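Local coordinates for periplasmic binding protein (Mycobacterium smegmatis, PDB 4MDY) that probably captures an iron-carrying or related solute outside the cell membrane and delivers it to an ABC transporter, at residues I26-P30 / Q143-K147; P51-D56 / P78-L83; T103-L107 / A129-P133; V229-E235 / R259-K265. All coordinates share one frame; numbering follows the deposited sequence.

How the contacts relate
From the N terminus, contact 1 comes first and closes last in its half of the chain: it joins the loop after strand 22-26 to the end of helix 134-144, spanning a long loop that contains contacts 2 and 3. Contact 2 pairs strands 53-55 and 79-81 across helix 67-73, and contact 3 then brings together the loops after strands 99-102 and 121-123. These two follow in series and touch, Leu83 CD1 lying 4.1 Å from Phe130 CE1. Past helix 148-168, contact 4 pairs strands 229-233 and 260-262 in a separate sheet. Its centre is about 39 Å from that of contact 1, across the chain's centre. No two contacts cross.

Contact 1: I26-P30 / Q143-K147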
loop_
_atom_site.group_PDB
_atom_site.type_symbol
_atom_site.label_atom_id
_atom_site.label_comp_id
_atom_site.label_asym_id
_atom_site.label_seq_id
_atom_site.Cartn_x
_atom_site.Cartn_y
_atom_site.Cartn_z
ATOM N N ILE A 26 -1.381 25.525 -2.906
ATOM C CA ILE A 26 -1.263 25.490 -1.461
ATOM C C ILE A 26 -0.453 26.724 -1.048
ATOM O O ILE A 26 0.732 26.826 -1.373
ATOM C CB ILE A 26 -0.591 24.184 -0.973
ATOM C CG1 ILE A 26 -1.307 22.943 -1.544
ATOM C CG2 ILE A 26 -0.591 24.123 0.548
ATOM C CD1 ILE A 26 -0.688 22.380 -2.812
ATOM N N PRO A 27 -1.093 27.682 -0.351
ATOM C CA PRO A 27 -0.425 28.958 -0.039
ATOM C C PRO A 27 0.840 28.853 0.824
ATOM O O PRO A 27 1.769 29.651 0.657
ATOM C CB PRO A 27 -1.508 29.756 0.695
ATOM C CG PRO A 27 -2.792 29.178 0.224
ATOM C CD PRO A 27 -2.528 27.716 -0.010
ATOM N N GLY A 28 0.877 27.887 1.736
ATOM C CA GLY A 28 2.052 27.674 2.578
ATOM C C GLY A 28 1.970 26.326 3.264
ATOM O O GLY A 28 1.012 25.593 3.046
ATOM N N PRO A 29 2.987 25.978 4.075
ATOM C CA PRO A 29 2.969 24.718 4.824
ATOM C C PRO A 29 1.678 24.544 5.634
ATOM O O PRO A 29 1.342 25.404 6.447
ATOM C CB PRO A 29 4.181 24.849 5.739
ATOM C CG PRO A 29 5.123 25.706 4.964
ATOM C CD PRO A 29 4.242 26.720 4.289
ATOM N N PRO A 30 0.946 23.446 5.394
ATOM C CA PRO A 30 -0.385 23.303 5.965
ATOM C C PRO A 30 -0.359 22.916 7.439
ATOM O O PRO A 30 0.445 22.091 7.844
ATOM C CB PRO A 30 -1.004 22.192 5.120
ATOM C CG PRO A 30 0.164 21.365 4.698
ATOM C CD PRO A 30 1.260 22.356 4.449
ATOM N N GLN A 143 5.246 17.285 -2.363
ATOM C CA GLN A 143 5.162 18.625 -2.952
ATOM C C GLN A 143 4.184 19.516 -2.191
ATOM O O GLN A 143 4.522 20.634 -1.797
ATOM C CB GLN A 143 4.764 18.537 -4.425
ATOM C CG GLN A 143 5.899 18.053 -5.304
ATOM C CD GLN A 143 5.468 17.706 -6.716
ATOM O OE1 GLN A 143 4.486 18.229 -7.233
ATOM N NE2 GLN A 143 6.212 16.821 -7.348
ATOM N N ALA A 144 2.990 18.984 -1.957
ATOM C CA ALA A 144 1.904 19.726 -1.321
ATOM C C ALA A 144 2.198 20.158 0.119
ATOM O O ALA A 144 1.619 21.145 0.599
ATOM C CB ALA A 144 0.638 18.890 -1.351
ATOM N N VAL A 145 3.067 19.420 0.814
ATOM C CA VAL A 145 3.398 19.751 2.206
ATOM C C VAL A 145 4.788 20.370 2.354
ATOM O O VAL A 145 5.296 20.507 3.472
ATOM C CB VAL A 145 3.211 18.535 3.154
ATOM C CG1 VAL A 145 1.813 17.963 2.992
ATOM C CG2 VAL A 145 4.268 17.451 2.948
ATOM N N PHE A 146 5.380 20.754 1.219
ATOM C CA PHE A 146 6.615 21.532 1.175
ATOM C C PHE A 146 7.828 20.743 1.689
ATOM O O PHE A 146 8.731 21.308 2.299
ATOM C CB PHE A 146 6.455 22.853 1.949
ATOM C CG PHE A 146 5.502 23.831 1.313
ATOM C CD1 PHE A 146 4.127 23.626 1.347
ATOM C CD2 PHE A 146 5.985 24.990 0.713
ATOM C CE1 PHE A 146 3.254 24.535 0.771
ATOM C CE2 PHE A 146 5.114 25.905 0.138
ATOM C CZ PHE A 146 3.746 25.679 0.167
ATOM N N LYS A 147 7.831 19.436 1.438
ATOM C CA LYS A 147 8.895 18.539 1.899
ATOM C C LYS A 147 9.267 17.557 0.787
ATOM O O LYS A 147 9.518 16.372 1.015
ATOM C CB LYS A 147 8.464 17.818 3.179
ATOM C CG LYS A 147 8.104 18.787 4.298
ATOM C CD LYS A 147 8.033 18.138 5.661
ATOM C CE LYS A 147 7.379 19.056 6.682
ATOM N NZ LYS A 147 7.401 18.467 8.060
#
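Phe146 pushes its ring into the bend of the 26-30 loop, and the packing is closest there. Phe146 CE1 comes 3.3 Å from Gly28 C, while Ile26 O lies in the ring plane at the edge, 3.6 Å from Phe146 CZ. One face is covered by Pro29: its CD stands 4.1 Å from the Phe146 centroid and just 2° off the ring normal, a CH-pi contact over the middle of the ring. The phenyl group owes its place to the end of helix 134-144. Phe146, with positive phi, is the C-prime residue of a Schellman motif, in which Phe146 N bonds to Gln143 O and Lys147 N to Gly142 O. Deeper in, Ile26 holds CG2 anti to its own backbone nitrogen, where it lies 3.7 Å from Ala144 O and 3.9 Å from Phe146 CE1. That oxygen is buried without a polar partner in the model. Ile26 CD1 meets Ala144 CB at 4.0 Å. Pro30 crosses Val145 at about a right angle, CG to CG1 4.1 Å, and both rest with Ile26 on Leu99. The outer side is looser: Pro27 is exposed and barely touches the helix end, and Pro29, though over the phenyl face, is solvent-exposed.

Contact 2: P51-D56 / P78-L83; sequences PIAVTD and PAVLNL
Val54 is held to the neighbouring strand through both its backbone polar atoms: its N donates to Ala79 O at 2.9 Å and its O accepts from Leu81 N at 2.8 Å. The ladder continues at both ends, with Ala79 N bonded to Ile52 O and Asp56 N to Leu81 O. The last of these is straight, 171° at the hydrogen, whereas the Ala79 bond bends to 147°. Beyond the strands a water extends the link, donating to Asp56 O and accepting from Leu83 N.

Side chains alternate between the two faces. On one, Leu81 CD1 lies 4.0 Å from Ala53 CB, and Leu81 also passes its CB and CD1 along Thr55 OG1. With chi1 at -58°, Thr55 sets OG1 anti to its carbonyl carbon and CG2 anti to its nitrogen; the methyl then reaches Leu83 CG at 3.9 Å. On the face of Val54 and Val80, Val54 CG2 lies beside Pro78 CG, just before the strand, at 4.2 Å, the two side chains pointing the same way, and Val80 CG1 touches Asp56 CB.

The second shell fixes this pair in the lobe. Thr55 OG1 bonds to Ser35 O, and Ile52 and Ala53 form backbone bonds with strand 33-35. Leu81 packs on Ile92 of helix 89-94, while Val54 meets Gln41 of helix 40-46. Parallel bridges in register, Ala53 with Ala79 through Thr55 with Leu81, and helix 67-73 between the strands together define a beta-alpha-beta unit.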
loop_
_atom_site.group_PDB
_atom_site.type_symbol
_atom_site.label_atom_id
_atom_site.label_comp_id
_atom_site.label_asym_id
_atom_site.label_seq_id
_atom_site.Cartn_x
_atom_site.Cartn_y
_atom_site.Cartn_z
ATOM N N PRO A 51 -1.414 14.223 10.475
ATOM C CA PRO A 51 -2.765 14.626 10.089
ATOM C C PRO A 51 -3.692 14.807 11.285
ATOM O O PRO A 51 -3.491 14.174 12.323
ATOM C CB PRO A 51 -3.270 13.476 9.210
ATOM C CG PRO A 51 -2.275 12.382 9.305
ATOM C CD PRO A 51 -1.098 12.829 10.112
ATOM N N ILE A 52 -4.689 15.673 11.128
ATOM C CA ILE A 52 -5.740 15.838 12.135
ATOM C C ILE A 52 -6.861 14.815 11.955
ATOM O O ILE A 52 -7.725 14.669 12.821
ATOM C CB ILE A 52 -6.339 17.252 12.124
ATOM C CG1 ILE A 52 -6.975 17.581 10.768
ATOM C CG2 ILE A 52 -5.266 18.262 12.504
ATOM C CD1 ILE A 52 -8.035 18.648 10.840
ATOM N N ALA A 53 -6.845 14.122 10.819
ATOM C CA ALA A 53 -7.749 13.006 10.563
ATOM C C ALA A 53 -7.081 11.981 9.667
ATOM O O ALA A 53 -6.362 12.340 8.717
ATOM C CB ALA A 53 -9.032 13.488 9.921
ATOM N N VAL A 54 -7.321 10.714 9.978
ATOM C CA VAL A 54 -6.852 9.587 9.187
ATOM C C VAL A 54 -8.077 8.773 8.775
ATOM O O VAL A 54 -9.054 8.670 9.531
ATOM C CB VAL A 54 -5.876 8.702 9.995
ATOM C CG1 VAL A 54 -5.491 7.449 9.219
ATOM C CG2 VAL A 54 -4.641 9.497 10.387
ATOM N N THR A 55 -8.034 8.213 7.570
ATOM C CA THR A 55 -9.117 7.363 7.093
ATOM C C THR A 55 -8.711 5.900 7.251
ATOM O O THR A 55 -7.663 5.469 6.751
ATOM C CB THR A 55 -9.483 7.697 5.639
ATOM O OG1 THR A 55 -9.845 9.081 5.555
ATOM C CG2 THR A 55 -10.633 6.869 5.154
ATOM N N ASP A 56 -9.542 5.150 7.970
ATOM C CA ASP A 56 -9.275 3.747 8.253
ATOM C C ASP A 56 -9.495 2.916 6.995
ATOM O O ASP A 56 -10.338 3.247 6.161
ATOM C CB ASP A 56 -10.191 3.251 9.387
ATOM C CG ASP A 56 -9.658 2.007 10.085
ATOM O OD1 ASP A 56 -8.490 1.626 9.884
ATOM O OD2 ASP A 56 -10.417 1.400 10.855
ATOM N N PRO A 78 -5.784 11.823 16.239
ATOM C CA PRO A 78 -6.555 12.296 15.086
ATOM C C PRO A 78 -7.954 11.712 15.034
ATOM O O PRO A 78 -8.193 10.624 15.552
ATOM C CB PRO A 78 -5.736 11.790 13.891
ATOM C CG PRO A 78 -5.050 10.583 14.404
ATOM C CD PRO A 78 -4.702 10.911 15.831
ATOM N N ALA A 79 -8.870 12.435 14.406
ATOM C CA ALA A 79 -10.173 11.883 14.076
ATOM C C ALA A 79 -9.985 10.730 13.089
ATOM O O ALA A 79 -9.072 10.755 12.246
ATOM C CB ALA A 79 -11.075 12.955 13.485
ATOM N N VAL A 80 -10.834 9.713 13.213
ATOM C CA VAL A 80 -10.806 8.563 12.313
ATOM C C VAL A 80 -12.028 8.561 11.409
ATOM O O VAL A 80 -13.157 8.493 11.875
ATOM C CB VAL A 80 -10.750 7.228 13.080
ATOM C CG1 VAL A 80 -10.691 6.056 12.101
ATOM C CG2 VAL A 80 -9.556 7.211 14.025
ATOM N N LEU A 81 -11.783 8.622 10.107
ATOM C CA LEU A 81 -12.836 8.616 9.113
ATOM C C LEU A 81 -12.877 7.243 8.481
ATOM O O LEU A 81 -12.009 6.412 8.725
ATOM C CB LEU A 81 -12.530 9.652 8.027
ATOM C CG LEU A 81 -12.111 11.041 8.500
ATOM C CD1 LEU A 81 -11.675 11.903 7.318
ATOM C CD2 LEU A 81 -13.257 11.694 9.258
ATOM N N ASN A 82 -13.877 7.011 7.646
ATOM C CA ASN A 82 -13.900 5.816 6.805
ATOM C C ASN A 82 -14.696 6.090 5.543
ATOM O O ASN A 82 -15.414 7.082 5.469
ATOM C CB ASN A 82 -14.464 4.612 7.566
ATOM C CG ASN A 82 -15.923 4.776 7.924
ATOM O OD1 ASN A 82 -16.776 4.903 7.049
ATOM N ND2 ASN A 82 -16.222 4.759 9.213
ATOM N N LEU A 83 -14.565 5.201 4.565
ATOM C CA LEU A 83 -15.174 5.389 3.247
ATOM C C LEU A 83 -16.387 4.489 3.017
ATOM O O LEU A 83 -16.781 4.274 1.879
ATOM C CB LEU A 83 -14.124 5.136 2.151
ATOM C CG LEU A 83 -12.891 6.044 2.137
ATOM C CD1 LEU A 83 -12.000 5.731 0.941
ATOM C CD2 LEU A 83 -13.300 7.506 2.118
HETATM O O HOH W 1 -12.574 3.045 4.846
#

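Contact 3: T103-L107 / A129-P133; sequences TNAGL and AFFEP
Ala129 O is gripped by several groups: Gly106 N donates to it at 3.0 Å, Ala105 N adds a weak bond, and water 3, which also accepts from Ala105 N and Leu107 N, lies 2.8 Å from Ala129 O. Gly106 N approaches from above the carbonyl plane. The same peptide nitrogen lies beneath the Phe130 ring, 3.3 Å from its plane and over its centre, with Gly106 CA making a CH-pi contact to that face.

The second polar tie is Phe131 N to Asn104 OD1, 2.8 Å long. Asn104 extends CG anti to its backbone nitrogen (chi1 -168°), which carries the amide across to the other loop; the donor again stands above the carbonyl plane. Asn104 OD1 also lies in the plane of the Phe130 ring at its edge, 3.4 Å from Phe130 CD1. It stands 3.6 Å above one face of the Phe131 ring as well, toward the rim, with the amide plane steeply inclined to that ring (71°). Asn104 ND2 bonds to Thr39 OG1, which limits rotation of the amide.

These are the loops leaving strands 99-102 and 121-123, each running on into a helix, as in the parallel alpha/beta lobes of this binding-protein family. Phe131 also meets Trp57, and its O accepts from Trp196 NE1, consistent with a position near the cleft between the lobes. Further along, water 2 bridges Thr103 O and Glu132 N. The Glu132 carboxylate brings OE2 to 3.6 Å from Thr103 CB, while OE1 bonds to Thr125 N.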
loop_
_atom_site.group_PDB
_atom_site.type_symbol
_atom_site.label_atom_id
_atom_site.label_comp_id
_atom_site.label_asym_id
_atom_site.label_seq_id
_atom_site.Cartn_x
_atom_site.Cartn_y
_atom_site.Cartn_z
ATOM N N THR A 103 -5.627 11.148 -2.612
ATOM C CA THR A 103 -5.045 10.518 -3.788
ATOM C C THR A 103 -5.481 9.059 -3.918
ATOM O O THR A 103 -5.439 8.499 -5.008
ATOM C CB THR A 103 -3.502 10.584 -3.747
ATOM O OG1 THR A 103 -3.022 9.893 -2.589
ATOM C CG2 THR A 103 -3.029 12.015 -3.697
ATOM N N ASN A 104 -5.931 8.465 -2.809
ATOM C CA ASN A 104 -6.293 7.052 -2.748
ATOM C C ASN A 104 -7.641 6.894 -2.044
ATOM O O ASN A 104 -7.768 6.152 -1.068
ATOM C CB ASN A 104 -5.197 6.285 -2.000
ATOM C CG ASN A 104 -5.328 4.774 -2.122
ATOM O OD1 ASN A 104 -6.097 4.254 -2.928
ATOM N ND2 ASN A 104 -4.552 4.062 -1.326
ATOM N N ALA A 105 -8.634 7.610 -2.563
ATOM C CA ALA A 105 -9.928 7.786 -1.907
ATOM C C ALA A 105 -11.142 7.568 -2.835
ATOM O O ALA A 105 -12.285 7.748 -2.407
ATOM C CB ALA A 105 -9.981 9.181 -1.300
ATOM N N GLY A 106 -10.901 7.181 -4.088
ATOM C CA GLY A 106 -11.974 7.023 -5.069
ATOM C C GLY A 106 -12.577 8.346 -5.513
ATOM O O GLY A 106 -13.733 8.410 -5.923
ATOM N N LEU A 107 -11.774 9.400 -5.461
ATOM C CA LEU A 107 -12.237 10.743 -5.769
ATOM C C LEU A 107 -12.700 10.860 -7.221
ATOM O O LEU A 107 -12.006 10.408 -8.130
ATOM C CB LEU A 107 -11.104 11.734 -5.500
ATOM C CG LEU A 107 -11.441 13.210 -5.363
ATOM C CD1 LEU A 107 -12.358 13.442 -4.169
ATOM C CD2 LEU A 107 -10.155 14.009 -5.221
ATOM N N ALA A 129 -8.193 6.097 -9.440
ATOM C CA ALA A 129 -8.757 6.845 -8.316
ATOM C C ALA A 129 -8.457 6.160 -6.989
ATOM O O ALA A 129 -8.514 6.791 -5.937
ATOM C CB ALA A 129 -10.255 7.013 -8.507
ATOM N N PHE A 130 -8.156 4.866 -7.069
ATOM C CA PHE A 130 -7.617 4.083 -5.964
ATOM C C PHE A 130 -6.298 3.444 -6.396
ATOM O O PHE A 130 -6.153 3.012 -7.539
ATOM C CB PHE A 130 -8.575 2.959 -5.573
ATOM C CG PHE A 130 -9.703 3.385 -4.668
ATOM C CD1 PHE A 130 -9.456 3.753 -3.354
ATOM C CD2 PHE A 130 -11.017 3.364 -5.120
ATOM C CE1 PHE A 130 -10.486 4.118 -2.516
ATOM C CE2 PHE A 130 -12.059 3.732 -4.284
ATOM C CZ PHE A 130 -11.793 4.105 -2.979
ATOM N N PHE A 131 -5.359 3.366 -5.465
ATOM C CA PHE A 131 -4.130 2.591 -5.632
ATOM C C PHE A 131 -3.325 2.951 -6.882
ATOM O O PHE A 131 -2.854 2.072 -7.594
ATOM C CB PHE A 131 -4.443 1.091 -5.578
ATOM C CG PHE A 131 -5.186 0.686 -4.335
ATOM C CD1 PHE A 131 -4.640 0.923 -3.083
ATOM C CD2 PHE A 131 -6.435 0.088 -4.413
ATOM C CE1 PHE A 131 -5.319 0.566 -1.931
ATOM C CE2 PHE A 131 -7.120 -0.269 -3.263
ATOM C CZ PHE A 131 -6.561 -0.029 -2.023
ATOM N N GLU A 132 -3.168 4.247 -7.133
ATOM C CA GLU A 132 -2.196 4.725 -8.121
ATOM C C GLU A 132 -0.784 4.381 -7.636
ATOM O O GLU A 132 -0.579 4.150 -6.438
ATOM C CB GLU A 132 -2.332 6.237 -8.334
ATOM C CG GLU A 132 -1.844 7.096 -7.172
ATOM C CD GLU A 132 -1.875 8.585 -7.453
ATOM O OE1 GLU A 132 -2.153 9.005 -8.597
ATOM O OE2 GLU A 132 -1.604 9.345 -6.508
ATOM N N PRO A 133 0.199 4.341 -8.554
ATOM C CA PRO A 133 1.569 4.012 -8.147
ATOM C C PRO A 133 2.024 4.749 -6.874
ATOM O O PRO A 133 1.876 5.967 -6.772
ATOM C CB PRO A 133 2.401 4.432 -9.367
ATOM C CG PRO A 133 1.484 4.198 -10.513
ATOM C CD PRO A 133 0.097 4.529 -10.012
HETATM O O HOH W 2 -5.088 6.276 -6.628
HETATM O O HOH W 3 -8.744 9.407 -4.902
#

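Contact 4: V229-E235 / R259-K265; sequences VLIWTTE and RNIFTTK
Trp232 lays its indole beside Phe262, the two side chains pointing the same way from neighbouring strands. Both set CG anti to their own carbonyl carbon (chi1 -55° and -59°), which brings the rings out alongside each other. Their planes are near parallel, but the rings are slid apart and barely overlap, the closest atoms being Trp232 CD1 and Phe262 CE1 at 3.6 Å. The indole is pinned at its edge: NE1 donates to Asn260 OD1 at 2.9 Å. Asn260 OD1 lies near the ring plane of Trp232, yet NE1 stands above the amide plane, because the two flat groups are turned 74° against each other. Asn260 ND2 is held by Thr255 OG1, so the amide is fixed at both ends.

On the reverse face of the strands Ile261 CD1 packs against Val229 CG2 at 3.6 Å. Between the faces a parallel ladder runs from Leu230 N to Arg259 O through Ile261 N to Leu230 O (2.8 Å) and Trp232 N to Ile261 O (2.8 Å), and on to Thr263 N with Trp232 O. Where it ends, two threonines exchange bonds: Thr263 OG1 donates to Thr234 O at 2.7 Å, and Thr234 OG1 to Thr263 O at 2.8 Å. Each hydroxyl lies in the plane of the carbonyl it meets, on a lone pair. Thr233, just before, centres an inverse gamma turn.

Strand 260-262 forms one border of a four-stranded parallel sheet, and strand 229-233 pairs on its other side with strand 176-181. Helix 279-294 covers Val229 and Ile261, whereas helix 237-244 packs against Trp232 and Phe262.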
loop_
_atom_site.group_PDB
_atom_site.type_symbol
_atom_site.label_atom_id
_atom_site.label_comp_id
_atom_site.label_asym_id
_atom_site.label_seq_id
_atom_site.Cartn_x
_atom_site.Cartn_y
_atom_site.Cartn_z
ATOM N N VAL A 229 7.744 -19.991 -5.455
ATOM C CA VAL A 229 7.313 -19.541 -4.140
ATOM C C VAL A 229 5.964 -18.832 -4.265
ATOM O O VAL A 229 5.748 -18.057 -5.198
ATOM C CB VAL A 229 8.371 -18.614 -3.476
ATOM C CG1 VAL A 229 8.674 -17.394 -4.339
ATOM C CG2 VAL A 229 7.932 -18.173 -2.085
ATOM N N LEU A 230 5.054 -19.133 -3.340
ATOM C CA LEU A 230 3.767 -18.447 -3.250
ATOM C C LEU A 230 3.748 -17.643 -1.966
ATOM O O LEU A 230 4.028 -18.169 -0.890
ATOM C CB LEU A 230 2.597 -19.438 -3.233
ATOM C CG LEU A 230 2.536 -20.470 -4.353
ATOM C CD1 LEU A 230 1.310 -21.346 -4.156
ATOM C CD2 LEU A 230 2.512 -19.810 -5.721
ATOM N N ILE A 231 3.411 -16.365 -2.091
ATOM C CA ILE A 231 3.319 -15.465 -0.956
ATOM C C ILE A 231 1.846 -15.184 -0.743
ATOM O O ILE A 231 1.232 -14.468 -1.517
ATOM C CB ILE A 231 4.102 -14.157 -1.220
ATOM C CG1 ILE A 231 5.547 -14.475 -1.621
ATOM C CG2 ILE A 231 4.070 -13.256 0.004
ATOM C CD1 ILE A 231 6.289 -13.312 -2.240
ATOM N N TRP A 232 1.274 -15.792 0.289
ATOM C CA TRP A 232 -0.130 -15.581 0.615
ATOM C C TRP A 232 -0.211 -14.504 1.687
ATOM O O TRP A 232 0.400 -14.636 2.752
ATOM C CB TRP A 232 -0.754 -16.857 1.156
ATOM C CG TRP A 232 -0.632 -18.059 0.279
ATOM C CD1 TRP A 232 0.448 -18.896 0.170
ATOM C CD2 TRP A 232 -1.636 -18.586 -0.592
ATOM N NE1 TRP A 232 0.175 -19.908 -0.718
ATOM C CE2 TRP A 232 -1.095 -19.741 -1.204
ATOM C CE3 TRP A 232 -2.940 -18.193 -0.922
ATOM C CZ2 TRP A 232 -1.818 -20.512 -2.114
ATOM C CZ3 TRP A 232 -3.661 -18.964 -1.821
ATOM C CH2 TRP A 232 -3.097 -20.114 -2.409
ATOM N N THR A 233 -0.975 -13.447 1.427
ATOM C CA THR A 233 -1.032 -12.320 2.351
ATOM C C THR A 233 -2.088 -12.567 3.430
ATOM O O THR A 233 -3.059 -11.817 3.579
ATOM C CB THR A 233 -1.251 -10.985 1.618
ATOM O OG1 THR A 233 -2.459 -11.037 0.849
ATOM C CG2 THR A 233 -0.051 -10.702 0.698
ATOM N N THR A 234 -1.876 -13.649 4.171
ATOM C CA THR A 234 -2.697 -13.993 5.322
ATOM C C THR A 234 -2.534 -12.952 6.425
ATOM O O THR A 234 -1.473 -12.337 6.549
ATOM C CB THR A 234 -2.314 -15.381 5.883
ATOM O OG1 THR A 234 -0.889 -15.478 6.023
ATOM C CG2 THR A 234 -2.800 -16.479 4.963
ATOM N N GLU A 235 -3.592 -12.774 7.220
ATOM C CA GLU A 235 -3.599 -11.837 8.338
ATOM C C GLU A 235 -3.816 -12.559 9.674
ATOM O O GLU A 235 -3.903 -11.916 10.717
ATOM C CB GLU A 235 -4.693 -10.789 8.135
ATOM C CG GLU A 235 -4.529 -9.979 6.855
ATOM C CD GLU A 235 -5.639 -8.965 6.643
ATOM O OE1 GLU A 235 -6.225 -8.494 7.644
ATOM O OE2 GLU A 235 -5.922 -8.637 5.468
ATOM N N ARG A 259 6.853 -24.462 0.076
ATOM C CA ARG A 259 7.240 -23.218 -0.616
ATOM C C ARG A 259 6.148 -22.144 -0.522
ATOM O O ARG A 259 6.154 -21.169 -1.285
ATOM C CB ARG A 259 7.593 -23.489 -2.083
ATOM C CG ARG A 259 8.590 -24.622 -2.299
ATOM C CD ARG A 259 9.979 -24.332 -1.733
ATOM N NE ARG A 259 10.521 -25.490 -1.004
ATOM C CZ ARG A 259 11.505 -26.298 -1.411
ATOM N NH1 ARG A 259 11.867 -27.313 -0.632
ATOM N NH2 ARG A 259 12.133 -26.113 -2.572
ATOM N N ASN A 260 5.219 -22.333 0.416
ATOM C CA ASN A 260 4.254 -21.307 0.774
ATOM C C ASN A 260 4.840 -20.396 1.833
ATOM O O ASN A 260 5.451 -20.869 2.795
ATOM C CB ASN A 260 2.975 -21.914 1.344
ATOM C CG ASN A 260 2.156 -22.657 0.305
ATOM O OD1 ASN A 260 1.960 -22.190 -0.818
ATOM N ND2 ASN A 260 1.639 -23.808 0.696
ATOM N N ILE A 261 4.658 -19.096 1.641
ATOM C CA ILE A 261 4.864 -18.121 2.684
ATOM C C ILE A 261 3.493 -17.594 3.104
ATOM O O ILE A 261 2.749 -17.052 2.286
ATOM C CB ILE A 261 5.752 -16.956 2.209
ATOM C CG1 ILE A 261 7.150 -17.473 1.850
ATOM C CG2 ILE A 261 5.853 -15.893 3.292
ATOM C CD1 ILE A 261 8.023 -16.487 1.113
ATOM N N PHE A 262 3.163 -17.769 4.378
ATOM C CA PHE A 262 1.950 -17.202 4.940
ATOM C C PHE A 262 2.379 -16.028 5.814
ATOM O O PHE A 262 2.987 -16.210 6.870
ATOM C CB PHE A 262 1.159 -18.246 5.738
ATOM C CG PHE A 262 0.757 -19.454 4.924
ATOM C CD1 PHE A 262 -0.264 -19.370 3.984
ATOM C CD2 PHE A 262 1.409 -20.669 5.087
ATOM C CE1 PHE A 262 -0.639 -20.477 3.232
ATOM C CE2 PHE A 262 1.042 -21.772 4.336
ATOM C CZ PHE A 262 0.016 -21.679 3.413
ATOM N N THR A 263 2.084 -14.817 5.349
ATOM C CA THR A 263 2.546 -13.614 6.017
ATOM C C THR A 263 1.906 -13.471 7.390
ATOM O O THR A 263 0.794 -13.949 7.634
ATOM C CB THR A 263 2.217 -12.346 5.209
ATOM O OG1 THR A 263 0.795 -12.237 5.047
ATOM C CG2 THR A 263 2.908 -12.376 3.844
ATOM N N THR A 264 2.625 -12.799 8.278
ATOM C CA THR A 264 2.026 -12.267 9.489
ATOM C C THR A 264 1.079 -11.135 9.107
ATOM O O THR A 264 1.153 -10.586 7.998
ATOM C CB THR A 264 3.082 -11.695 10.447
ATOM O OG1 THR A 264 3.806 -10.640 9.798
ATOM C CG2 THR A 264 4.047 -12.781 10.914
ATOM N N LYS A 265 0.194 -10.769 10.021
ATOM C CA LYS A 265 -0.680 -9.624 9.793
ATOM C C LYS A 265 0.112 -8.358 9.437
ATOM O O LYS A 265 -0.279 -7.610 8.533
ATOM C CB LYS A 265 -1.539 -9.342 11.020
ATOM C CG LYS A 265 -2.572 -8.254 10.784
ATOM C CD LYS A 265 -3.156 -7.759 12.086
ATOM C CE LYS A 265 -4.392 -6.920 11.857
ATOM N NZ LYS A 265 -4.880 -6.409 13.161
#